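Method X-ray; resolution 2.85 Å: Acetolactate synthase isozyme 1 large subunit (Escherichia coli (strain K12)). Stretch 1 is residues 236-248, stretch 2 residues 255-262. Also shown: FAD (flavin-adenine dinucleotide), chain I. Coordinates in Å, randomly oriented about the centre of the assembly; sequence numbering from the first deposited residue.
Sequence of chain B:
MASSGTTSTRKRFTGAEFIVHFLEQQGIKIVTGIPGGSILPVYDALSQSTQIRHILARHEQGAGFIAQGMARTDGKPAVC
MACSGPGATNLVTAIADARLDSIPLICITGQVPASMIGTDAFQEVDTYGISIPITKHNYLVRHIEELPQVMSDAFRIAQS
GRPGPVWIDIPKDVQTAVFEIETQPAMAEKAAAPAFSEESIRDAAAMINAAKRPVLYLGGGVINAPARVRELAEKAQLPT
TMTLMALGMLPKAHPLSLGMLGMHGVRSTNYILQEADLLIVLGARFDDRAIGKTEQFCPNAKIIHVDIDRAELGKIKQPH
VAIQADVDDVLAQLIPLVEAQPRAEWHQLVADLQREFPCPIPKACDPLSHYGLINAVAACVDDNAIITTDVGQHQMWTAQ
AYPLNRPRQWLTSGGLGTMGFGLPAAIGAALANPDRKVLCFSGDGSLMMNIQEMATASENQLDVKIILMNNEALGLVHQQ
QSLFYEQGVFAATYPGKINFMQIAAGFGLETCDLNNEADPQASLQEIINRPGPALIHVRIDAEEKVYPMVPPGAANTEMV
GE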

ATOM      1  N   ALA B 236     -23.442  17.099   1.701  1.00 67.74           N
ATOM      2  CA  ALA B 236     -24.175  16.721   0.503  1.00 62.77           C
ATOM      3  C   ALA B 236     -24.996  15.459   0.700  1.00 62.98           C
ATOM      4  O   ALA B 236     -25.749  15.079  -0.207  1.00 60.49           O
ATOM      5  CB  ALA B 236     -23.216  16.545  -0.677  1.00 63.45           C
ATOM      6  N   GLN B 237     -24.873  14.823   1.862  1.00 63.53           N
ATOM      7  CA  GLN B 237     -25.578  13.588   2.196  1.00 66.32           C
ATOM      8  C   GLN B 237     -25.368  12.508   1.129  1.00 64.90           C
ATOM      9  O   GLN B 237     -26.306  11.931   0.569  1.00 69.33           O
ATOM     10  CB  GLN B 237     -27.061  13.893   2.416  1.00 62.24           C
ATOM     11  CG  GLN B 237     -27.261  14.603   3.701  1.00 65.32           C
ATOM     12  CD  GLN B 237     -27.383  13.629   4.840  1.00 73.12           C
ATOM     13  OE1 GLN B 237     -28.248  12.748   4.845  1.00 72.76           O
ATOM     14  NE2 GLN B 237     -26.460  13.732   5.788  1.00 77.86           N
ATOM     15  N   LEU B 238     -24.130  12.198   0.923  1.00 58.23           N
ATOM     16  CA  LEU B 238     -23.710  11.257  -0.103  1.00 51.11           C
ATOM     17  C   LEU B 238     -23.647   9.857   0.481  1.00 56.10           C
ATOM     18  O   LEU B 238     -23.030   9.661   1.534  1.00 64.82           O
ATOM     19  CB  LEU B 238     -22.340  11.638  -0.621  1.00 47.22           C
ATOM     20  CG  LEU B 238     -22.304  13.073  -1.133  1.00 47.13           C
ATOM     21  CD1 LEU B 238     -20.934  13.378  -1.701  1.00 46.32           C
ATOM     22  CD2 LEU B 238     -23.415  13.326  -2.145  1.00 43.00           C
ATOM     23  N   PRO B 239     -24.300   8.876  -0.126  1.00 52.27           N
ATOM     24  CA  PRO B 239     -23.939   7.487   0.170  1.00 52.94           C
ATOM     25  C   PRO B 239     -22.457   7.293  -0.117  1.00 47.87           C
ATOM     26  O   PRO B 239     -21.966   7.673  -1.179  1.00 51.58           O
ATOM     27  CB  PRO B 239     -24.827   6.684  -0.791  1.00 54.57           C
ATOM     28  CG  PRO B 239     -26.049   7.540  -0.952  1.00 53.08           C
ATOM     29  CD  PRO B 239     -25.594   8.980  -0.823  1.00 54.24           C
ATOM     30  N   THR B 240     -21.722   6.764   0.857  1.00 43.57           N
ATOM     31  CA  THR B 240     -20.274   6.623   0.716  1.00 45.70           C
ATOM     32  C   THR B 240     -19.846   5.168   0.819  1.00 39.13           C
ATOM     33  O   THR B 240     -20.205   4.468   1.767  1.00 48.41           O
ATOM     34  CB  THR B 240     -19.549   7.458   1.761  1.00 52.40           C
ATOM     35  OG1 THR B 240     -19.744   6.838   3.027  1.00 69.56           O
ATOM     36  CG2 THR B 240     -20.135   8.837   1.822  1.00 52.29           C
ATOM     37  N   THR B 241     -19.117   4.709  -0.186  1.00 41.01           N
ATOM     38  CA  THR B 241     -18.537   3.380  -0.203  1.00 43.67           C
ATOM     39  C   THR B 241     -17.027   3.501  -0.048  1.00 50.09           C
ATOM     40  O   THR B 241     -16.418   4.482  -0.485  1.00 49.16           O
ATOM     41  CB  THR B 241     -18.899   2.637  -1.499  1.00 44.58           C
ATOM     42  OG1 THR B 241     -18.461   1.276  -1.414  1.00 46.64           O
ATOM     43  CG2 THR B 241     -18.252   3.284  -2.708  1.00 36.10           C
ATOM     44  N   MET B 242     -16.407   2.477   0.530  1.00 48.96           N
ATOM     45  CA  MET B 242     -14.966   2.506   0.711  1.00 46.29           C
ATOM     46  C   MET B 242     -14.337   1.254   0.121  1.00 43.55           C
ATOM     47  O   MET B 242     -14.965   0.196   0.054  1.00 43.91           O
ATOM     48  CB  MET B 242     -14.586   2.630   2.184  1.00 50.26           C
ATOM     49  CG  MET B 242     -15.115   3.857   2.883  1.00 52.24           C
ATOM     50  SD  MET B 242     -15.507   3.536   4.626  1.00 56.88           S
ATOM     51  CE  MET B 242     -17.161   2.849   4.532  1.00 60.99           C
ATOM     52  N   THR B 243     -13.104   1.392  -0.345  1.00 42.57           N
ATOM     53  CA  THR B 243     -12.326   0.222  -0.720  1.00 46.05           C
ATOM     54  C   THR B 243     -11.817  -0.477   0.529  1.00 47.81           C
ATOM     55  O   THR B 243     -11.951   0.031   1.641  1.00 49.61           O
ATOM     56  CB  THR B 243     -11.142   0.621  -1.582  1.00 43.06           C
ATOM     57  OG1 THR B 243     -10.296   1.473  -0.805  1.00 52.55           O
ATOM     58  CG2 THR B 243     -11.603   1.358  -2.817  1.00 39.13           C
ATOM     59  N   LEU B 244     -11.186  -1.640   0.341  1.00 46.77           N
ATOM     60  CA  LEU B 244     -10.533  -2.308   1.466  1.00 47.90           C
ATOM     61  C   LEU B 244      -9.530  -1.406   2.181  1.00 51.28           C
ATOM     62  O   LEU B 244      -9.316  -1.551   3.387  1.00 52.95           O
ATOM     63  CB  LEU B 244      -9.839  -3.585   0.996  1.00 47.75           C
ATOM     64  CG  LEU B 244      -9.162  -4.390   2.109  1.00 42.26           C
ATOM     65  CD1 LEU B 244     -10.208  -4.938   3.038  1.00 39.23           C
ATOM     66  CD2 LEU B 244      -8.336  -5.503   1.510  1.00 37.77           C
ATOM     67  N   MET B 245      -8.886  -0.493   1.453  1.00 44.12           N
ATOM     68  CA  MET B 245      -7.867   0.393   2.003  1.00 36.19           C
ATOM     69  C   MET B 245      -8.444   1.608   2.696  1.00 48.44           C
ATOM     70  O   MET B 245      -7.672   2.398   3.237  1.00 55.92           O
ATOM     71  CB  MET B 245      -6.922   0.877   0.888  1.00 42.66           C
ATOM     72  CG  MET B 245      -6.253  -0.239   0.102  1.00 34.38           C
ATOM     73  SD  MET B 245      -5.451  -1.399   1.215  1.00 37.30           S
ATOM     74  CE  MET B 245      -3.942  -0.438   1.487  1.00 36.76           C
ATOM     75  N   ALA B 246      -9.758   1.814   2.647  1.00 36.86           N
ATOM     76  CA  ALA B 246     -10.383   3.009   3.202  1.00 47.33           C
ATOM     77  C   ALA B 246     -11.316   2.728   4.380  1.00 60.36           C
ATOM     78  O   ALA B 246     -11.967   3.661   4.885  1.00 63.30           O
ATOM     79  CB  ALA B 246     -11.145   3.760   2.096  1.00 36.41           C
ATOM     80  N   LEU B 247     -11.412   1.474   4.824  1.00 55.23           N
ATOM     81  CA  LEU B 247     -12.237   1.159   5.976  1.00 51.24           C
ATOM     82  C   LEU B 247     -11.855   2.039   7.162  1.00 52.64           C
ATOM     83  O   LEU B 247     -10.669   2.273   7.429  1.00 50.17           O
ATOM     84  CB  LEU B 247     -12.065  -0.306   6.348  1.00 54.97           C
ATOM     85  CG  LEU B 247     -12.358  -1.303   5.220  1.00 56.65           C
ATOM     86  CD1 LEU B 247     -12.447  -2.720   5.814  1.00 64.73           C
ATOM     87  CD2 LEU B 247     -13.609  -0.943   4.337  1.00 43.80           C
ATOM     88  N   GLY B 248     -12.875   2.521   7.880  1.00 52.54           N
ATOM     89  CA  GLY B 248     -12.674   3.452   8.965  1.00 53.65           C
ATOM     90  C   GLY B 248     -12.751   4.916   8.585  1.00 57.08           C
ATOM     91  O   GLY B 248     -12.907   5.760   9.481  1.00 64.88           O
ATOM     92  N   PRO B 255     -24.679   6.398   9.049  1.00 72.52           N
ATOM     93  CA  PRO B 255     -25.872   6.175   8.227  1.00 63.39           C
ATOM     94  C   PRO B 255     -25.655   6.399   6.750  1.00 60.65           C
ATOM     95  O   PRO B 255     -26.555   6.088   5.959  1.00 67.52           O
ATOM     96  CB  PRO B 255     -26.883   7.175   8.798  1.00 63.70           C
ATOM     97  CG  PRO B 255     -26.412   7.453  10.163  1.00 70.21           C
ATOM     98  CD  PRO B 255     -24.921   7.399  10.100  1.00 74.85           C
ATOM     99  N   LEU B 256     -24.523   6.953   6.349  1.00 52.51           N
ATOM    100  CA  LEU B 256     -24.195   7.085   4.944  1.00 49.84           C
ATOM    101  C   LEU B 256     -23.248   5.994   4.469  1.00 47.64           C
ATOM    102  O   LEU B 256     -22.788   6.039   3.330  1.00 53.34           O
ATOM    103  CB  LEU B 256     -23.596   8.463   4.662  1.00 55.59           C
ATOM    104  CG  LEU B 256     -24.488   9.699   4.825  1.00 61.09           C
ATOM    105  CD1 LEU B 256     -23.642  10.964   4.858  1.00 61.69           C
ATOM    106  CD2 LEU B 256     -25.561   9.815   3.759  1.00 61.37           C
ATOM    107  N   SER B 257     -22.887   5.060   5.338  1.00 60.38           N
ATOM    108  CA  SER B 257     -21.870   4.065   5.014  1.00 61.50           C
ATOM    109  C   SER B 257     -22.489   2.946   4.203  1.00 58.87           C
ATOM    110  O   SER B 257     -23.238   2.123   4.735  1.00 62.64           O
ATOM    111  CB  SER B 257     -21.240   3.492   6.279  1.00 68.17           C
ATOM    112  OG  SER B 257     -20.348   2.445   5.947  1.00 69.68           O
ATOM    113  N   LEU B 258     -22.127   2.877   2.937  1.00 61.70           N
ATOM    114  CA  LEU B 258     -22.399   1.692   2.149  1.00 58.56           C
ATOM    115  C   LEU B 258     -21.433   0.582   2.489  1.00 58.17           C
ATOM    116  O   LEU B 258     -21.513  -0.496   1.902  1.00 54.88           O
ATOM    117  CB  LEU B 258     -22.253   2.014   0.668  1.00 54.48           C
ATOM    118  CG  LEU B 258     -23.239   2.975   0.061  1.00 49.71           C
ATOM    119  CD1 LEU B 258     -22.867   3.115  -1.388  1.00 47.28           C
ATOM    120  CD2 LEU B 258     -24.621   2.395   0.211  1.00 49.48           C
ATOM    121  N   GLY B 259     -20.514   0.834   3.415  1.00 62.42           N
ATOM    122  CA  GLY B 259     -19.482  -0.134   3.663  1.00 59.08           C
ATOM    123  C   GLY B 259     -18.641  -0.317   2.418  1.00 57.76           C
ATOM    124  O   GLY B 259     -18.614   0.523   1.514  1.00 67.77           O
ATOM    125  N   MET B 260     -18.021  -1.480   2.326  1.00 48.77           N
ATOM    126  CA  MET B 260     -17.048  -1.745   1.286  1.00 43.88           C
ATOM    127  C   MET B 260     -17.716  -2.346   0.061  1.00 46.05           C
ATOM    128  O   MET B 260     -18.619  -3.171   0.174  1.00 54.87           O
ATOM    129  CB  MET B 260     -15.969  -2.688   1.800  1.00 38.61           C
ATOM    130  CG  MET B 260     -15.185  -3.347   0.722  1.00 54.62           C
ATOM    131  SD  MET B 260     -13.820  -4.316   1.371  1.00 55.42           S
ATOM    132  CE  MET B 260     -14.612  -5.904   1.321  1.00 61.14           C
ATOM    133  N   LEU B 261     -17.280  -1.895  -1.107  1.00 54.46           N
ATOM    134  CA  LEU B 261     -17.738  -2.377  -2.400  1.00 56.85           C
ATOM    135  C   LEU B 261     -16.803  -3.448  -2.967  1.00 51.20           C
ATOM    136  O   LEU B 261     -15.681  -3.649  -2.499  1.00 49.06           O
ATOM    137  CB  LEU B 261     -17.853  -1.206  -3.367  1.00 53.15           C
ATOM    138  CG  LEU B 261     -16.551  -0.855  -4.064  1.00 49.77           C
ATOM    139  CD1 LEU B 261     -16.806   0.162  -5.157  1.00 48.00           C
ATOM    140  CD2 LEU B 261     -15.561  -0.315  -3.047  1.00 53.03           C
ATOM    141  N   GLY B 262     -17.288  -4.163  -3.977  1.00 51.37           N
ATOM    142  CA  GLY B 262     -16.377  -4.985  -4.747  1.00 49.40           C
ATOM    143  C   GLY B 262     -16.469  -6.489  -4.592  1.00 36.23           C
ATOM    144  O   GLY B 262     -17.526  -7.032  -4.304  1.00 37.63           O
TER
HETATM  145  PA  FAD I 601      -4.872   2.319  -2.991  1.00 49.30           P
HETATM  146  O1A FAD I 601      -5.014   2.128  -1.532  1.00 61.06           O
HETATM  147  O2A FAD I 601      -3.629   1.770  -3.639  1.00 42.99           O
HETATM  148  O5B FAD I 601      -4.998   3.889  -3.112  1.00 31.13           O
HETATM  149  C5B FAD I 601      -3.910   4.699  -3.601  1.00 26.37           C
HETATM  150  C4B FAD I 601      -4.499   5.731  -4.524  1.00 39.26           C
HETATM  151  O4B FAD I 601      -4.742   6.971  -3.806  1.00 39.34           O
HETATM  152  C3B FAD I 601      -3.610   6.108  -5.704  1.00 42.90           C
HETATM  153  O3B FAD I 601      -4.440   6.334  -6.844  1.00 35.96           O
HETATM  154  C2B FAD I 601      -2.892   7.353  -5.169  1.00 37.87           C
HETATM  155  O2B FAD I 601      -2.350   8.200  -6.171  1.00 36.12           O
HETATM  156  C1B FAD I 601      -4.062   8.023  -4.462  1.00 39.37           C
HETATM  157  N9A FAD I 601      -3.701   9.031  -3.480  1.00 48.78           N
HETATM  158  C8A FAD I 601      -2.847   8.901  -2.418  1.00 51.45           C
HETATM  159  N7A FAD I 601      -2.734   9.987  -1.686  1.00 49.01           N
HETATM  160  C5A FAD I 601      -3.575  10.894  -2.312  1.00 52.96           C
HETATM  161  C6A FAD I 601      -3.901  12.238  -2.038  1.00 54.22           C
HETATM  162  N6A FAD I 601      -3.398  12.932  -1.014  1.00 59.58           N
HETATM  163  N1A FAD I 601      -4.765  12.857  -2.872  1.00 45.10           N
HETATM  164  C2A FAD I 601      -5.267  12.173  -3.904  1.00 43.71           C
HETATM  165  N3A FAD I 601      -5.041  10.907  -4.257  1.00 52.35           N
HETATM  166  C4A FAD I 601      -4.176  10.319  -3.420  1.00 55.12           C
HETATM  167  N1  FAD I 601     -10.638  -4.171  -2.506  1.00 39.84           N
HETATM  168  C2  FAD I 601     -11.921  -3.735  -2.647  1.00 36.53           C
HETATM  169  O2  FAD I 601     -12.170  -2.552  -2.844  1.00 41.56           O
HETATM  170  N3  FAD I 601     -12.971  -4.630  -2.555  1.00 35.36           N
HETATM  171  C4  FAD I 601     -12.862  -5.985  -2.324  1.00 39.11           C
HETATM  172  O4  FAD I 601     -13.872  -6.682  -2.258  1.00 40.82           O
HETATM  173  C4X FAD I 601     -11.488  -6.445  -2.186  1.00 41.19           C
HETATM  174  N5  FAD I 601     -11.277  -7.725  -1.962  1.00 39.88           N
HETATM  175  C5X FAD I 601      -9.963  -8.150  -1.812  1.00 41.61           C
HETATM  176  C6  FAD I 601      -9.713  -9.501  -1.564  1.00 36.33           C
HETATM  177  C7  FAD I 601      -8.410  -9.968  -1.393  1.00 42.11           C
HETATM  178  C7M FAD I 601      -8.170 -11.432  -1.143  1.00 37.82           C
HETATM  179  C8  FAD I 601      -7.333  -9.070  -1.480  1.00 43.90           C
HETATM  180  C8M FAD I 601      -5.910  -9.550  -1.319  1.00 36.76           C
HETATM  181  C9  FAD I 601      -7.580  -7.722  -1.730  1.00 44.62           C
HETATM  182  C9A FAD I 601      -8.879  -7.260  -1.905  1.00 45.54           C
HETATM  183  N10 FAD I 601      -9.156  -5.898  -2.155  1.00 50.46           N
HETATM  184  C10 FAD I 601     -10.445  -5.457  -2.297  1.00 47.09           C
HETATM  185  C1' FAD I 601      -8.076  -4.917  -2.254  1.00 40.07           C
HETATM  186  C2' FAD I 601      -7.694  -4.608  -3.693  1.00 32.26           C
HETATM  187  O2' FAD I 601      -6.779  -5.589  -4.181  1.00 36.00           O
HETATM  188  C3' FAD I 601      -7.015  -3.240  -3.752  1.00 34.51           C
HETATM  189  O3' FAD I 601      -5.891  -3.226  -2.878  1.00 46.66           O
HETATM  190  C4' FAD I 601      -7.921  -2.069  -3.388  1.00 32.91           C
HETATM  191  O4' FAD I 601      -9.225  -2.326  -3.895  1.00 42.92           O
HETATM  192  C5' FAD I 601      -7.412  -0.758  -3.937  1.00 37.02           C
HETATM  193  O5' FAD I 601      -8.020   0.324  -3.210  1.00 46.27           O
HETATM  194  P   FAD I 601      -7.629   1.798  -3.512  1.00 90.95           P
HETATM  195  O1P FAD I 601      -8.291   2.222  -4.824  1.00 83.80           O
HETATM  196  O2P FAD I 601      -7.859   2.547  -2.406  1.00 44.72           O
HETATM  197  O3P FAD I 601      -6.100   1.669  -3.756  1.00 61.25           O

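Two short parallel strands placed side by side illustrate a general principle: apolar side chains give such a pair its bulk, while the backbone, helped by a few hydroxyls, fixes its register. In acetolactate synthase isozyme 1, residues 240-242 and 257-260 run in nearly the same direction, 13° apart, and the two stretches bury 676 Å² between them.

The apolar contacts gather around a few large side chains. Leu256, with the greatest area covered by the other stretch, directs its CA-to-CB bond toward its neighbour and sets CD2 3.4 Å from the backbone O of Leu238 and 3.8 Å from the backbone C of Gln237. It therefore packs largely against main chain, covering the segment that leads into the first strand. Further along, Met260 packs against side chains instead: Met260 CB lies 3.9 Å from CD2 of Leu247, and Met260 SD lies 4.0 Å from CD1 of Leu244, so two leucines that follow the strand fold back over one extended methionine. Leu258 meets the other side of the pair, where its CD1 is 4.1 Å from CB of Pro239 and 4.0 Å from CB of Thr241. The CA-to-CB bond of Leu261 points sideways, yet its side chain reaches across, bringing CD2 to 3.2 Å from the O of Met242.

Outward from these contacts, the backbone supplies the ladder. Thr240 is gripped through both its polar main-chain atoms: its N donates to O of Leu256 at 2.8 Å, almost in line at 172°, and its O accepts from N of Leu258, also at 2.8 Å. One residue thus bonds to the residues before and after its partner Ser257, the signature of parallel pairing. The pattern recurs at Met242, whose N donates to O of Gly259 at 3.1 Å, while N of Leu261 gives a weak bond to the Met242 O at 3.3 Å. Here the CA of Met260 also approaches that O of Met242, at 3.1 Å, in a CA-H...O contact. Between the two bridges the first strand advances two residues and the second three; Gly259, with a phi of 63°, lies within that longer step, and positive phi favours glycine.

Hydroxyls reinforce the polar edge. Thr240 OG1 donates to O of Leu256 at 3.2 Å, so this carbonyl receives both the amide and the side chain of the same threonine. Thr241 OG1 does likewise with O of Gly259, at 3.0 Å, although that carbonyl's amide donor is the next residue, Met242. Ser257 turns its hydroxyl to its own strand, its OG accepting from N of Gly259 at 3.0 Å, and the CE of Met242 rests 3.5 Å from this same OG.

Beyond the strands, both stretches reach the FAD. Thr243 OG1 donates to the flavin nucleotide's O2P at 3.1 Å, and FAD N3 donates to O of Leu261 at 2.9 Å, so the paired segments each supply a hydrogen-bonding group to one cofactor.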